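Local coordinates for protein TASOR (Homo sapiens, PDB 6TL1) that helps, as a component of the HUSH complex, to keep H3K9me3-rich loci silent by promoting recruitment of SETDB1 and MORC2, at residues 95-100 and 175-180; 106-111 and 181-186; 132-137 and 197-202; 138-143 and 158-163. One frame throughout, in Å; residues are numbered along the deposited sequence.

How the interactions relate
The four contacts lie within one pseudo-PARP domain. Interactions 2 and 4 are the two outer strand pairs of a mixed four-stranded sheet, their centres about 10 Å apart; strands 181-184 and 159-162 are neighbours in it, and H160 N bonds Y183 O at 2.8 Å. Interaction 3 belongs to the five-stranded antiparallel sheet and meets interaction 2 through F184 against V199 and the salt bridge from R197 NH1 to E186 OE2, 2.7 Å. Interaction 1 borders both strand pairs: L100 N lies 2.8 Å from Y108 OH, and L100 O 2.9 Å from H160 ND1. A glycerol sits about 4 Å from the E178 side chain. Interactions 1 and 3 stay apart, about 9 Å between nearest atoms.

Interaction 1. Residues 95-100 and 175-180; sequences SKITIL and RAYELT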
loop_
_atom_site.group_PDB
_atom_site.type_symbol
_atom_site.label_atom_id
_atom_site.label_comp_id
_atom_site.label_asym_id
_atom_site.label_seq_id
_atom_site.Cartn_x
_atom_site.Cartn_y
_atom_site.Cartn_z
ATOM N N SER A 95 10.215 3.646 4.469
ATOM C CA SER A 95 9.329 3.953 5.575
ATOM C C SER A 95 10.132 4.019 6.866
ATOM O O SER A 95 11.226 3.467 6.968
ATOM C CB SER A 95 8.217 2.907 5.706
ATOM O OG SER A 95 7.500 3.111 6.912
ATOM N N LYS A 96 9.578 4.706 7.861
ATOM C CA LYS A 96 10.178 4.738 9.187
ATOM C C LYS A 96 9.395 3.922 10.203
ATOM O O LYS A 96 9.777 3.874 11.375
ATOM C CB LYS A 96 10.364 6.186 9.650
ATOM C CG LYS A 96 11.396 6.889 8.774
ATOM C CD LYS A 96 12.207 7.915 9.535
ATOM C CE LYS A 96 13.487 8.236 8.777
ATOM N NZ LYS A 96 14.675 7.626 9.458
ATOM N N ILE A 97 8.306 3.289 9.778
ATOM C CA ILE A 97 7.511 2.436 10.649
ATOM C C ILE A 97 8.305 1.193 11.023
ATOM O O ILE A 97 9.047 0.634 10.198
ATOM C CB ILE A 97 6.197 2.079 9.935
ATOM C CG1 ILE A 97 5.473 3.358 9.502
ATOM C CG2 ILE A 97 5.301 1.230 10.818
ATOM C CD1 ILE A 97 4.284 3.084 8.606
ATOM N N THR A 98 8.160 0.750 12.277
ATOM C CA THR A 98 8.868 -0.422 12.784
ATOM C C THR A 98 7.945 -1.485 13.363
ATOM O O THR A 98 8.416 -2.570 13.718
ATOM C CB THR A 98 9.876 -0.000 13.863
ATOM O OG1 THR A 98 9.178 0.661 14.919
ATOM C CG2 THR A 98 10.907 0.965 13.294
ATOM N N ILE A 99 6.641 -1.219 13.423
ATOM C CA ILE A 99 5.723 -2.010 14.233
ATOM C C ILE A 99 5.598 -3.454 13.753
ATOM O O ILE A 99 5.390 -4.362 14.566
ATOM C CB ILE A 99 4.362 -1.279 14.267
ATOM C CG1 ILE A 99 3.465 -1.819 15.367
ATOM C CG2 ILE A 99 3.652 -1.344 12.928
ATOM C CD1 ILE A 99 2.164 -1.057 15.416
ATOM N N LEU A 100 5.706 -3.703 12.444
ATOM C CA LEU A 100 5.549 -5.044 11.887
ATOM C C LEU A 100 6.877 -5.661 11.462
ATOM O O LEU A 100 6.891 -6.747 10.864
ATOM C CB LEU A 100 4.597 -5.017 10.689
ATOM C CG LEU A 100 3.158 -4.550 10.915
ATOM C CD1 LEU A 100 2.368 -4.652 9.620
ATOM C CD2 LEU A 100 2.468 -5.322 12.061
ATOM N N ARG A 175 -2.259 5.286 17.453
ATOM C CA ARG A 175 -1.411 4.560 16.505
ATOM C C ARG A 175 -2.225 3.860 15.425
ATOM O O ARG A 175 -1.808 2.829 14.895
ATOM C CB ARG A 175 -0.514 3.553 17.229
ATOM C CG ARG A 175 0.465 4.195 18.190
ATOM C CD ARG A 175 1.663 4.827 17.473
ATOM N NE ARG A 175 2.743 5.099 18.422
ATOM C CZ ARG A 175 2.858 6.217 19.129
ATOM N NH1 ARG A 175 1.964 7.189 18.987
ATOM N NH2 ARG A 175 3.870 6.364 19.975
ATOM N N ALA A 176 -3.390 4.425 15.093
ATOM C CA ALA A 176 -4.227 3.866 14.038
ATOM C C ALA A 176 -3.451 3.734 12.732
ATOM O O ALA A 176 -3.591 2.743 12.013
ATOM C CB ALA A 176 -5.471 4.743 13.847
ATOM N N TYR A 177 -2.625 4.727 12.420
ATOM C CA TYR A 177 -1.866 4.713 11.181
ATOM C C TYR A 177 -0.916 3.516 11.116
ATOM O O TYR A 177 -0.911 2.770 10.131
ATOM C CB TYR A 177 -1.118 6.033 11.043
ATOM C CG TYR A 177 -0.115 6.034 9.932
ATOM C CD1 TYR A 177 -0.523 5.954 8.615
ATOM C CD2 TYR A 177 1.250 6.113 10.199
ATOM C CE1 TYR A 177 0.393 5.955 7.588
ATOM C CE2 TYR A 177 2.177 6.113 9.175
ATOM C CZ TYR A 177 1.737 6.035 7.870
ATOM O OH TYR A 177 2.638 6.028 6.829
ATOM N N GLU A 178 -0.092 3.324 12.156
ATOM C CA GLU A 178 0.864 2.216 12.169
ATOM C C GLU A 178 0.182 0.858 12.309
ATOM O O GLU A 178 0.688 -0.143 11.783
ATOM C CB GLU A 178 1.891 2.422 13.286
ATOM C CG GLU A 178 2.753 3.650 13.063
ATOM C CD GLU A 178 2.154 4.923 13.676
ATOM O OE1 GLU A 178 0.915 4.990 13.851
ATOM O OE2 GLU A 178 2.924 5.875 13.931
ATOM N N LEU A 179 -0.937 0.784 13.034
ATOM C CA LEU A 179 -1.576 -0.512 13.223
ATOM C C LEU A 179 -2.374 -0.972 12.005
ATOM O O LEU A 179 -2.748 -2.149 11.945
ATOM C CB LEU A 179 -2.495 -0.474 14.449
ATOM C CG LEU A 179 -1.831 -0.405 15.827
ATOM C CD1 LEU A 179 -2.863 -0.017 16.891
ATOM C CD2 LEU A 179 -1.171 -1.747 16.187
ATOM N N THR A 180 -2.656 -0.091 11.038
ATOM C CA THR A 180 -3.407 -0.459 9.843
ATOM C C THR A 180 -2.511 -0.523 8.608
ATOM O O THR A 180 -2.932 -0.165 7.504
ATOM C CB THR A 180 -4.573 0.501 9.607
ATOM O OG1 THR A 180 -4.067 1.828 9.455
ATOM C CG2 THR A 180 -5.558 0.453 10.793
HETATM O O HOH W 1 5.405 4.673 5.510
#
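I99 holds CG1 anti to its backbone N (chi1 -165°), and its side chain meets that of L179 at about a right angle, methyl on methyl. I99 CD1 stands only 3.5 Å from L179 CD2, closer than usual for two carbons. The other branch of I99 does something different: CG2 rests 3.4 Å from the carbonyl oxygen of E178. In I97, CG1 lies beside the backbone N, and CD1 reaches Y177 CE2 at 3.7 Å, approaching the ring obliquely. I97 CG2 is left to brush E178 CG, a looser contact at 4.2 Å. The direct contact is thus largely apolar, with a polar fringe at one end. There a water bonds S95 OG and, weakly, Y177 OH, 3.4 Å away. S95 OG also accepts I97 N at 3.0 Å, the bond of an ST turn, which helps set the backbone just ahead of the isoleucine. P145 also touches I99, while Y108 and Q181 pack against I97. A glycerol, probably from the crystallisation liquor, is bonded by R175 NH1. The arrangement is a loop laid against the short helix 176-179, opened by the ST turn at S95, at the surface of the pseudo-PARP domain.

Interaction 2. Residues 106-111 and 181-186; sequences GVYLSR and QYYFYE
The Y108 ring has Y183 CD1 over one face, 3.4 Å above the plane and displaced toward the rim, while Q181 CB sits at its edge. The two tyrosine planes stand at 47°, an oblique pairing. Y183 CG is anti to the backbone N (chi1 177°), set toward G106, and CE1 lies 3.4 Å from G106 CA. R111 CB lies over a face of Y182; its aliphatic chain does the touching, CD 3.5 Å from Y182 OH, while NH1 bonds N166 OD1. V107 O comes to the edge of F184. Between these two sets of rings the strands run antiparallel, V107 pairing with F184 and L109 with Y182 through two backbone bonds each. Q181 NE2 reaches S110 OG at 3.2 Å and also bonds Y177 O, while a water donates to Q181 OE1 at 2.7 Å. Aromatic carbon makes up much of this largely buried seam, and main-chain atoms serve two of its hydroxyls: G101 O and L100 N bond Y108 OH, S102 O bonds Y183 OH.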
loop_
_atom_site.group_PDB
_atom_site.type_symbol
_atom_site.label_atom_id
_atom_site.label_comp_id
_atom_site.label_asym_id
_atom_site.label_seq_id
_atom_site.Cartn_x
_atom_site.Cartn_y
_atom_site.Cartn_z
ATOM N N GLY A 106 11.394 -4.711 4.654
ATOM C CA GLY A 106 10.098 -4.787 4.016
ATOM C C GLY A 106 9.622 -3.401 3.645
ATOM O O GLY A 106 10.293 -2.399 3.908
ATOM N N VAL A 107 8.459 -3.350 3.008
ATOM C CA VAL A 107 7.857 -2.091 2.595
ATOM C C VAL A 107 6.484 -1.981 3.238
ATOM O O VAL A 107 5.752 -2.970 3.339
ATOM C CB VAL A 107 7.792 -1.971 1.056
ATOM C CG1 VAL A 107 9.196 -2.216 0.461
ATOM C CG2 VAL A 107 6.779 -2.938 0.453
ATOM N N TYR A 108 6.149 -0.782 3.695
ATOM C CA TYR A 108 4.907 -0.531 4.415
ATOM C C TYR A 108 3.918 0.204 3.514
ATOM O O TYR A 108 4.271 1.212 2.899
ATOM C CB TYR A 108 5.180 0.298 5.668
ATOM C CG TYR A 108 5.700 -0.468 6.862
ATOM C CD1 TYR A 108 4.817 -1.035 7.769
ATOM C CD2 TYR A 108 7.066 -0.586 7.108
ATOM C CE1 TYR A 108 5.258 -1.713 8.858
ATOM C CE2 TYR A 108 7.528 -1.268 8.223
ATOM C CZ TYR A 108 6.615 -1.831 9.091
ATOM O OH TYR A 108 7.023 -2.511 10.216
ATOM N N LEU A 109 2.683 -0.284 3.452
ATOM C CA LEU A 109 1.610 0.382 2.716
ATOM C C LEU A 109 0.390 0.546 3.616
ATOM O O LEU A 109 0.103 -0.321 4.439
ATOM C CB LEU A 109 1.217 -0.412 1.440
ATOM C CG LEU A 109 2.297 -0.601 0.368
ATOM C CD1 LEU A 109 1.808 -1.443 -0.777
ATOM C CD2 LEU A 109 2.664 0.770 -0.176
ATOM N N SER A 110 -0.339 1.659 3.441
ATOM C CA SER A 110 -1.564 1.893 4.208
ATOM C C SER A 110 -2.695 1.024 3.682
ATOM O O SER A 110 -2.887 0.888 2.470
ATOM C CB SER A 110 -2.014 3.356 4.129
ATOM O OG SER A 110 -1.231 4.223 4.913
ATOM N N ARG A 111 -3.445 0.438 4.608
ATOM C CA ARG A 111 -4.658 -0.298 4.266
ATOM C C ARG A 111 -5.789 0.643 3.858
ATOM O O ARG A 111 -6.663 0.265 3.066
ATOM C CB ARG A 111 -5.087 -1.149 5.466
ATOM C CG ARG A 111 -6.472 -1.760 5.398
ATOM C CD ARG A 111 -6.628 -2.916 6.380
ATOM N NE ARG A 111 -8.027 -3.325 6.514
ATOM C CZ ARG A 111 -8.522 -4.016 7.542
ATOM N NH1 ARG A 111 -7.736 -4.381 8.544
ATOM N NH2 ARG A 111 -9.811 -4.340 7.569
ATOM N N GLN A 181 -1.262 -0.932 8.791
ATOM C CA GLN A 181 -0.333 -1.075 7.684
ATOM C C GLN A 181 -0.288 -2.509 7.188
ATOM O O GLN A 181 -0.635 -3.459 7.897
ATOM C CB GLN A 181 1.081 -0.648 8.087
ATOM C CG GLN A 181 1.167 0.775 8.530
ATOM C CD GLN A 181 1.136 1.719 7.356
ATOM O OE1 GLN A 181 1.922 1.594 6.414
ATOM N NE2 GLN A 181 0.176 2.647 7.378
ATOM N N TYR A 182 0.130 -2.641 5.936
ATOM C CA TYR A 182 0.576 -3.897 5.353
ATOM C C TYR A 182 2.097 -3.849 5.252
ATOM O O TYR A 182 2.664 -2.807 4.918
ATOM C CB TYR A 182 -0.019 -4.102 3.961
ATOM C CG TYR A 182 -1.516 -4.332 3.910
ATOM C CD1 TYR A 182 -2.140 -5.193 4.794
ATOM C CD2 TYR A 182 -2.304 -3.680 2.965
ATOM C CE1 TYR A 182 -3.509 -5.401 4.751
ATOM C CE2 TYR A 182 -3.680 -3.890 2.904
ATOM C CZ TYR A 182 -4.274 -4.746 3.806
ATOM O OH TYR A 182 -5.632 -4.963 3.768
ATOM N N TYR A 183 2.758 -4.967 5.518
ATOM C CA TYR A 183 4.221 -5.057 5.476
ATOM C C TYR A 183 4.608 -6.166 4.506
ATOM O O TYR A 183 4.493 -7.346 4.840
ATOM C CB TYR A 183 4.767 -5.310 6.872
ATOM C CG TYR A 183 6.268 -5.492 7.006
ATOM C CD1 TYR A 183 7.132 -4.417 6.881
ATOM C CD2 TYR A 183 6.808 -6.730 7.329
ATOM C CE1 TYR A 183 8.510 -4.572 7.068
ATOM C CE2 TYR A 183 8.189 -6.904 7.504
ATOM C CZ TYR A 183 9.022 -5.822 7.371
ATOM O OH TYR A 183 10.374 -5.982 7.545
ATOM N N PHE A 184 5.030 -5.782 3.304
ATOM C CA PHE A 184 5.348 -6.709 2.231
ATOM C C PHE A 184 6.851 -6.950 2.146
ATOM O O PHE A 184 7.654 -6.026 2.283
ATOM C CB PHE A 184 4.826 -6.176 0.899
ATOM C CG PHE A 184 3.337 -6.233 0.780
ATOM C CD1 PHE A 184 2.712 -7.379 0.315
ATOM C CD2 PHE A 184 2.561 -5.149 1.147
ATOM C CE1 PHE A 184 1.329 -7.442 0.217
ATOM C CE2 PHE A 184 1.180 -5.201 1.041
ATOM C CZ PHE A 184 0.569 -6.358 0.585
ATOM N N TYR A 185 7.228 -8.193 1.906
ATOM C CA TYR A 185 8.635 -8.533 1.810
ATOM C C TYR A 185 8.746 -9.754 0.921
ATOM O O TYR A 185 7.755 -10.430 0.628
ATOM C CB TYR A 185 9.235 -8.810 3.190
ATOM C CG TYR A 185 8.442 -9.869 3.898
ATOM C CD1 TYR A 185 8.714 -11.218 3.699
ATOM C CD2 TYR A 185 7.403 -9.525 4.753
ATOM C CE1 TYR A 185 7.973 -12.191 4.331
ATOM C CE2 TYR A 185 6.666 -10.492 5.404
ATOM C CZ TYR A 185 6.952 -11.819 5.193
ATOM O OH TYR A 185 6.209 -12.786 5.828
ATOM N N GLU A 186 9.976 -10.059 0.525
ATOM C CA GLU A 186 10.198 -11.239 -0.292
ATOM C C GLU A 186 11.631 -11.696 -0.101
ATOM O O GLU A 186 12.566 -10.904 -0.261
ATOM C CB GLU A 186 9.909 -10.951 -1.767
ATOM C CG GLU A 186 9.957 -12.176 -2.637
ATOM C CD GLU A 186 9.442 -11.936 -4.049
ATOM O OE1 GLU A 186 9.353 -10.768 -4.484
ATOM O OE2 GLU A 186 9.148 -12.935 -4.732
HETATM O O HOH W 2 3.159 3.281 4.665
#

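Interaction 3. Residues 132-137 and 197-202; sequences FKIMKG and RHVCPY
F132 and V199 lie obliquely to one another, V199 CG1 resting 3.6 Å from F132 CD2. CG1 is anti to the V199 backbone N (chi1 170°), and from there it meets the phenyl ring while its sister methyl CG2 serves a different neighbour, I134. I134 and V199 stand side by side and point the same way, CG2 to CG2 at 4.0 Å. The F132 ring also sits against P201: CD2 is 3.5 Å from P201 N, and the proline CB lies near CE2. On the other face of the sheet K133 and C200 are paired, the lysine chain running out extended beyond CG, which lies 3.9 Å from C200 CB. Past the pairing, M135 crosses H198 obliquely, its terminal CE at the histidine CB, while M135 O lies in plane at the edge of the imidazole, 3.4 Å from CD2.

Three backbone bonds hold the antiparallel pair: K133 N to C200 O, C200 N to K133 O, and M135 N to H198 O at 3.1 Å. L109 touches F132, I134 and V199, and F51 of helix 45-60 packs on K133 and M135. H198 NE2 bonds E158 O, which helps fix the rotation of the ring. The face of I134 and V199 is apolar; the buried imidazole is satisfied at NE2, which must carry a proton to donate to that main-chain carbonyl.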
loop_
_atom_site.group_PDB
_atom_site.type_symbol
_atom_site.label_atom_id
_atom_site.label_comp_id
_atom_site.label_asym_id
_atom_site.label_seq_id
_atom_site.Cartn_x
_atom_site.Cartn_y
_atom_site.Cartn_z
ATOM N N PHE A 132 -1.293 1.114 -5.125
ATOM C CA PHE A 132 -0.608 -0.113 -5.509
ATOM C C PHE A 132 -1.605 -1.246 -5.610
ATOM O O PHE A 132 -2.489 -1.381 -4.759
ATOM C CB PHE A 132 0.459 -0.502 -4.484
ATOM C CG PHE A 132 1.585 0.463 -4.393
ATOM C CD1 PHE A 132 1.528 1.528 -3.517
ATOM C CD2 PHE A 132 2.708 0.310 -5.197
ATOM C CE1 PHE A 132 2.583 2.425 -3.432
ATOM C CE2 PHE A 132 3.755 1.203 -5.129
ATOM C CZ PHE A 132 3.689 2.272 -4.246
ATOM N N LYS A 133 -1.437 -2.091 -6.621
ATOM C CA LYS A 133 -2.082 -3.386 -6.560
ATOM C C LYS A 133 -1.141 -4.324 -5.814
ATOM O O LYS A 133 0.084 -4.223 -5.930
ATOM C CB LYS A 133 -2.433 -3.932 -7.945
ATOM C CG LYS A 133 -1.279 -4.332 -8.833
ATOM C CD LYS A 133 -1.829 -5.026 -10.089
ATOM C CE LYS A 133 -0.742 -5.355 -11.117
ATOM N NZ LYS A 133 -1.357 -5.869 -12.388
ATOM N N ILE A 134 -1.721 -5.186 -4.982
ATOM C CA ILE A 134 -0.960 -6.062 -4.105
ATOM C C ILE A 134 -1.612 -7.430 -4.123
ATOM O O ILE A 134 -2.783 -7.582 -4.480
ATOM C CB ILE A 134 -0.889 -5.548 -2.647
ATOM C CG1 ILE A 134 -2.316 -5.368 -2.102
ATOM C CG2 ILE A 134 -0.097 -4.262 -2.592
ATOM C CD1 ILE A 134 -2.394 -4.933 -0.644
ATOM N N MET A 135 -0.826 -8.424 -3.727
ATOM C CA MET A 135 -1.336 -9.737 -3.352
ATOM C C MET A 135 -0.922 -9.988 -1.919
ATOM O O MET A 135 0.270 -10.168 -1.629
ATOM C CB MET A 135 -0.794 -10.816 -4.281
ATOM C CG MET A 135 -1.311 -10.681 -5.699
ATOM S SD MET A 135 -0.697 -12.016 -6.735
ATOM C CE MET A 135 0.972 -11.428 -6.950
ATOM N N LYS A 136 -1.900 -9.980 -1.014
ATOM C CA LYS A 136 -1.560 -10.245 0.366
ATOM C C LYS A 136 -1.146 -11.693 0.548
ATOM O O LYS A 136 -0.406 -11.999 1.483
ATOM C CB LYS A 136 -2.724 -9.893 1.299
ATOM C CG LYS A 136 -3.182 -8.448 1.222
ATOM C CD LYS A 136 -3.987 -8.078 2.465
ATOM C CE LYS A 136 -5.461 -8.402 2.335
ATOM N NZ LYS A 136 -6.104 -7.685 1.200
ATOM N N GLY A 137 -1.594 -12.578 -0.341
ATOM C CA GLY A 137 -1.188 -13.972 -0.283
ATOM C C GLY A 137 -1.530 -14.594 1.057
ATOM O O GLY A 137 -2.594 -14.339 1.645
ATOM N N ARG A 197 8.013 -8.205 -5.239
ATOM C CA ARG A 197 7.379 -8.145 -6.551
ATOM C C ARG A 197 5.860 -8.274 -6.520
ATOM O O ARG A 197 5.219 -8.000 -7.549
ATOM C CB ARG A 197 7.937 -9.219 -7.495
ATOM C CG ARG A 197 9.460 -9.359 -7.562
ATOM C CD ARG A 197 9.844 -10.654 -8.296
ATOM N NE ARG A 197 9.667 -11.827 -7.466
ATOM C CZ ARG A 197 9.677 -13.069 -7.933
ATOM N NH1 ARG A 197 9.516 -14.095 -7.108
ATOM N NH2 ARG A 197 9.783 -13.292 -9.235
ATOM N N HIS A 198 5.265 -8.645 -5.383
ATOM C CA HIS A 198 3.812 -8.716 -5.273
ATOM C C HIS A 198 3.201 -7.385 -4.832
ATOM O O HIS A 198 2.063 -7.348 -4.358
ATOM C CB HIS A 198 3.392 -9.879 -4.356
ATOM C CG HIS A 198 4.109 -9.944 -3.042
ATOM N ND1 HIS A 198 5.485 -9.919 -2.930
ATOM C CD2 HIS A 198 3.637 -10.097 -1.779
ATOM C CE1 HIS A 198 5.826 -10.015 -1.658
ATOM N NE2 HIS A 198 4.723 -10.118 -0.936
ATOM N N VAL A 199 3.936 -6.298 -5.029
ATOM C CA VAL A 199 3.492 -4.922 -4.881
ATOM C C VAL A 199 3.805 -4.210 -6.188
ATOM O O VAL A 199 4.949 -4.248 -6.655
ATOM C CB VAL A 199 4.207 -4.230 -3.709
ATOM C CG1 VAL A 199 3.928 -2.752 -3.722
ATOM C CG2 VAL A 199 3.797 -4.887 -2.369
ATOM N N CYS A 200 2.789 -3.587 -6.797
ATOM C CA CYS A 200 2.974 -2.955 -8.105
ATOM C C CYS A 200 2.182 -1.654 -8.196
ATOM O O CYS A 200 0.967 -1.656 -7.936
ATOM C CB CYS A 200 2.546 -3.914 -9.222
ATOM S SG CYS A 200 2.928 -3.325 -10.880
ATOM N N PRO A 201 2.816 -0.539 -8.550
ATOM C CA PRO A 201 2.065 0.716 -8.710
ATOM C C PRO A 201 1.035 0.606 -9.827
ATOM O O PRO A 201 1.316 0.091 -10.915
ATOM C CB PRO A 201 3.149 1.745 -9.037
ATOM C CG PRO A 201 4.248 0.952 -9.627
ATOM C CD PRO A 201 4.228 -0.387 -8.935
ATOM N N TYR A 202 -0.172 1.076 -9.535
ATOM C CA TYR A 202 -1.341 0.969 -10.398
ATOM C C TYR A 202 -1.917 2.317 -10.809
ATOM O O TYR A 202 -2.293 2.493 -11.973
ATOM C CB TYR A 202 -2.414 0.139 -9.659
ATOM C CG TYR A 202 -3.739 0.038 -10.370
ATOM C CD1 TYR A 202 -3.927 -0.892 -11.388
ATOM C CD2 TYR A 202 -4.815 0.850 -10.003
ATOM C CE1 TYR A 202 -5.137 -0.992 -12.045
ATOM C CE2 TYR A 202 -6.024 0.761 -10.660
ATOM C CZ TYR A 202 -6.187 -0.163 -11.665
ATOM O OH TYR A 202 -7.402 -0.258 -12.314
#

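Interaction 4. Residues 138-143 and 158-163; sequences KIKSIY and ECHVSK
Backbone bonds carry most of this parallel pairing: K140 N donates to C159 O, V161 N to K140 O, I142 N to V161 O, and K163 N to I142 O at 2.8 Å from well above the carbonyl plane. At the head, E158 adds a side-chain bond: OE1 accepts K138 N at 2.9 Å on its anti side, 24° out of the carboxylate plane, while E158 N returns to K138 O. The carboxylate also has R63 as a salt-bridge partner. At the far end the K163 chain, bent at chi2 (85°) and again at chi4, lets NZ donate a hydrogen bond to Y143 OH at 3.1 Å. Apolar contacts follow. I139 CG2 and V161 CG2 press together at 3.5 Å, tighter than usual, and K140 CB lies alongside H160 CD2. A CH-pi contact completes them, K163 CG standing 3.9 Å from the Y143 ring centroid, over one face. Strand 139-142 is one of the two edge strands of the mixed sheet; on the other side of strand 159-162 runs strand 181-184, where Y182 meets V161 and F184 meets C159.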
loop_
_atom_site.group_PDB
_atom_site.type_symbol
_atom_site.label_atom_id
_atom_site.label_comp_id
_atom_site.label_asym_id
_atom_site.label_seq_id
_atom_site.Cartn_x
_atom_site.Cartn_y
_atom_site.Cartn_z
ATOM N N LYS A 138 -0.619 -15.430 1.549
ATOM C CA LYS A 138 -0.757 -16.023 2.873
ATOM C C LYS A 138 -0.233 -15.013 3.881
ATOM O O LYS A 138 0.952 -14.650 3.866
ATOM C CB LYS A 138 -0.030 -17.363 2.969
ATOM C CG LYS A 138 0.117 -17.872 4.394
ATOM C CD LYS A 138 0.404 -19.371 4.452
ATOM C CE LYS A 138 -0.895 -20.190 4.364
ATOM N NZ LYS A 138 -1.626 -20.278 5.674
ATOM N N ILE A 139 -1.115 -14.549 4.729
ATOM C CA ILE A 139 -0.848 -13.450 5.644
ATOM C C ILE A 139 -0.303 -14.008 6.945
ATOM O O ILE A 139 -0.756 -15.052 7.418
ATOM C CB ILE A 139 -2.137 -12.642 5.890
ATOM C CG1 ILE A 139 -2.675 -12.094 4.566
ATOM C CG2 ILE A 139 -1.881 -11.515 6.871
ATOM C CD1 ILE A 139 -4.076 -11.507 4.656
ATOM N N LYS A 140 0.688 -13.326 7.515
ATOM C CA LYS A 140 1.169 -13.616 8.856
ATOM C C LYS A 140 0.675 -12.481 9.743
ATOM O O LYS A 140 1.041 -11.318 9.530
ATOM C CB LYS A 140 2.698 -13.726 8.890
ATOM C CG LYS A 140 3.313 -13.861 10.271
ATOM C CD LYS A 140 2.873 -15.136 10.989
ATOM C CE LYS A 140 3.679 -15.320 12.274
ATOM N NZ LYS A 140 3.353 -16.597 12.961
ATOM N N SER A 141 -0.190 -12.811 10.700
ATOM C CA SER A 141 -0.713 -11.839 11.653
ATOM C C SER A 141 0.162 -11.822 12.898
ATOM O O SER A 141 0.412 -12.873 13.497
ATOM C CB SER A 141 -2.149 -12.191 12.037
ATOM O OG SER A 141 -3.033 -11.964 10.959
ATOM N N ILE A 142 0.612 -10.634 13.301
ATOM C CA ILE A 142 1.498 -10.535 14.455
ATOM C C ILE A 142 0.934 -9.531 15.451
ATOM O O ILE A 142 0.279 -8.550 15.082
ATOM C CB ILE A 142 2.943 -10.169 14.053
ATOM C CG1 ILE A 142 2.979 -8.845 13.295
ATOM C CG2 ILE A 142 3.575 -11.290 13.201
ATOM C CD1 ILE A 142 4.383 -8.342 13.045
ATOM N N TYR A 143 1.201 -9.775 16.724
ATOM C CA TYR A 143 0.839 -8.825 17.758
ATOM C C TYR A 143 1.832 -7.671 17.794
ATOM O O TYR A 143 3.021 -7.837 17.501
ATOM C CB TYR A 143 0.790 -9.524 19.111
ATOM C CG TYR A 143 -0.399 -10.440 19.262
ATOM C CD1 TYR A 143 -0.335 -11.772 18.867
ATOM C CD2 TYR A 143 -1.587 -9.970 19.792
ATOM C CE1 TYR A 143 -1.427 -12.608 19.008
ATOM C CE2 TYR A 143 -2.680 -10.800 19.944
ATOM C CZ TYR A 143 -2.598 -12.112 19.553
ATOM O OH TYR A 143 -3.695 -12.927 19.715
ATOM N N GLU A 158 3.476 -13.861 2.564
ATOM C CA GLU A 158 3.688 -12.730 1.671
ATOM C C GLU A 158 3.771 -11.393 2.382
ATOM O O GLU A 158 4.391 -10.466 1.841
ATOM C CB GLU A 158 2.592 -12.679 0.601
ATOM C CG GLU A 158 2.835 -13.647 -0.566
ATOM C CD GLU A 158 2.988 -15.098 -0.127
ATOM O OE1 GLU A 158 1.947 -15.726 0.174
ATOM O OE2 GLU A 158 4.135 -15.588 -0.038
ATOM N N CYS A 159 3.175 -11.252 3.569
ATOM C CA CYS A 159 3.189 -9.958 4.240
ATOM C C CYS A 159 2.908 -10.172 5.721
ATOM O O CYS A 159 2.461 -11.241 6.141
ATOM C CB CYS A 159 2.165 -8.967 3.671
ATOM S SG CYS A 159 0.439 -9.518 3.864
ATOM N N HIS A 160 3.216 -9.154 6.513
ATOM C CA HIS A 160 2.739 -9.066 7.887
ATOM C C HIS A 160 1.591 -8.074 7.965
ATOM O O HIS A 160 1.574 -7.079 7.236
ATOM C CB HIS A 160 3.849 -8.602 8.828
ATOM C CG HIS A 160 4.949 -9.604 9.021
ATOM N ND1 HIS A 160 6.073 -9.335 9.774
ATOM C CD2 HIS A 160 5.094 -10.873 8.570
ATOM C CE1 HIS A 160 6.857 -10.398 9.791
ATOM N NE2 HIS A 160 6.289 -11.344 9.060
ATOM N N VAL A 161 0.648 -8.333 8.882
ATOM C CA VAL A 161 -0.398 -7.379 9.235
ATOM C C VAL A 161 -0.561 -7.432 10.749
ATOM O O VAL A 161 -0.121 -8.376 11.406
ATOM C CB VAL A 161 -1.770 -7.649 8.558
ATOM C CG1 VAL A 161 -1.624 -7.733 7.047
ATOM C CG2 VAL A 161 -2.423 -8.908 9.122
ATOM N N SER A 162 -1.177 -6.386 11.303
ATOM C CA SER A 162 -1.416 -6.344 12.745
ATOM C C SER A 162 -2.569 -7.262 13.107
ATOM O O SER A 162 -3.665 -7.136 12.557
ATOM C CB SER A 162 -1.712 -4.923 13.207
ATOM O OG SER A 162 -0.538 -4.135 13.081
ATOM N N LYS A 163 -2.345 -8.107 14.115
ATOM C CA LYS A 163 -3.306 -9.140 14.502
ATOM C C LYS A 163 -4.727 -8.619 14.707
ATOM O O LYS A 163 -5.698 -9.226 14.231
ATOM C CB LYS A 163 -2.825 -9.821 15.786
ATOM C CG LYS A 163 -3.652 -11.033 16.178
ATOM C CD LYS A 163 -3.175 -12.275 15.461
ATOM C CE LYS A 163 -4.239 -13.354 15.506
ATOM N NZ LYS A 163 -4.799 -13.492 16.878
HETATM O O HOH W 3 0.841 -5.335 15.186
#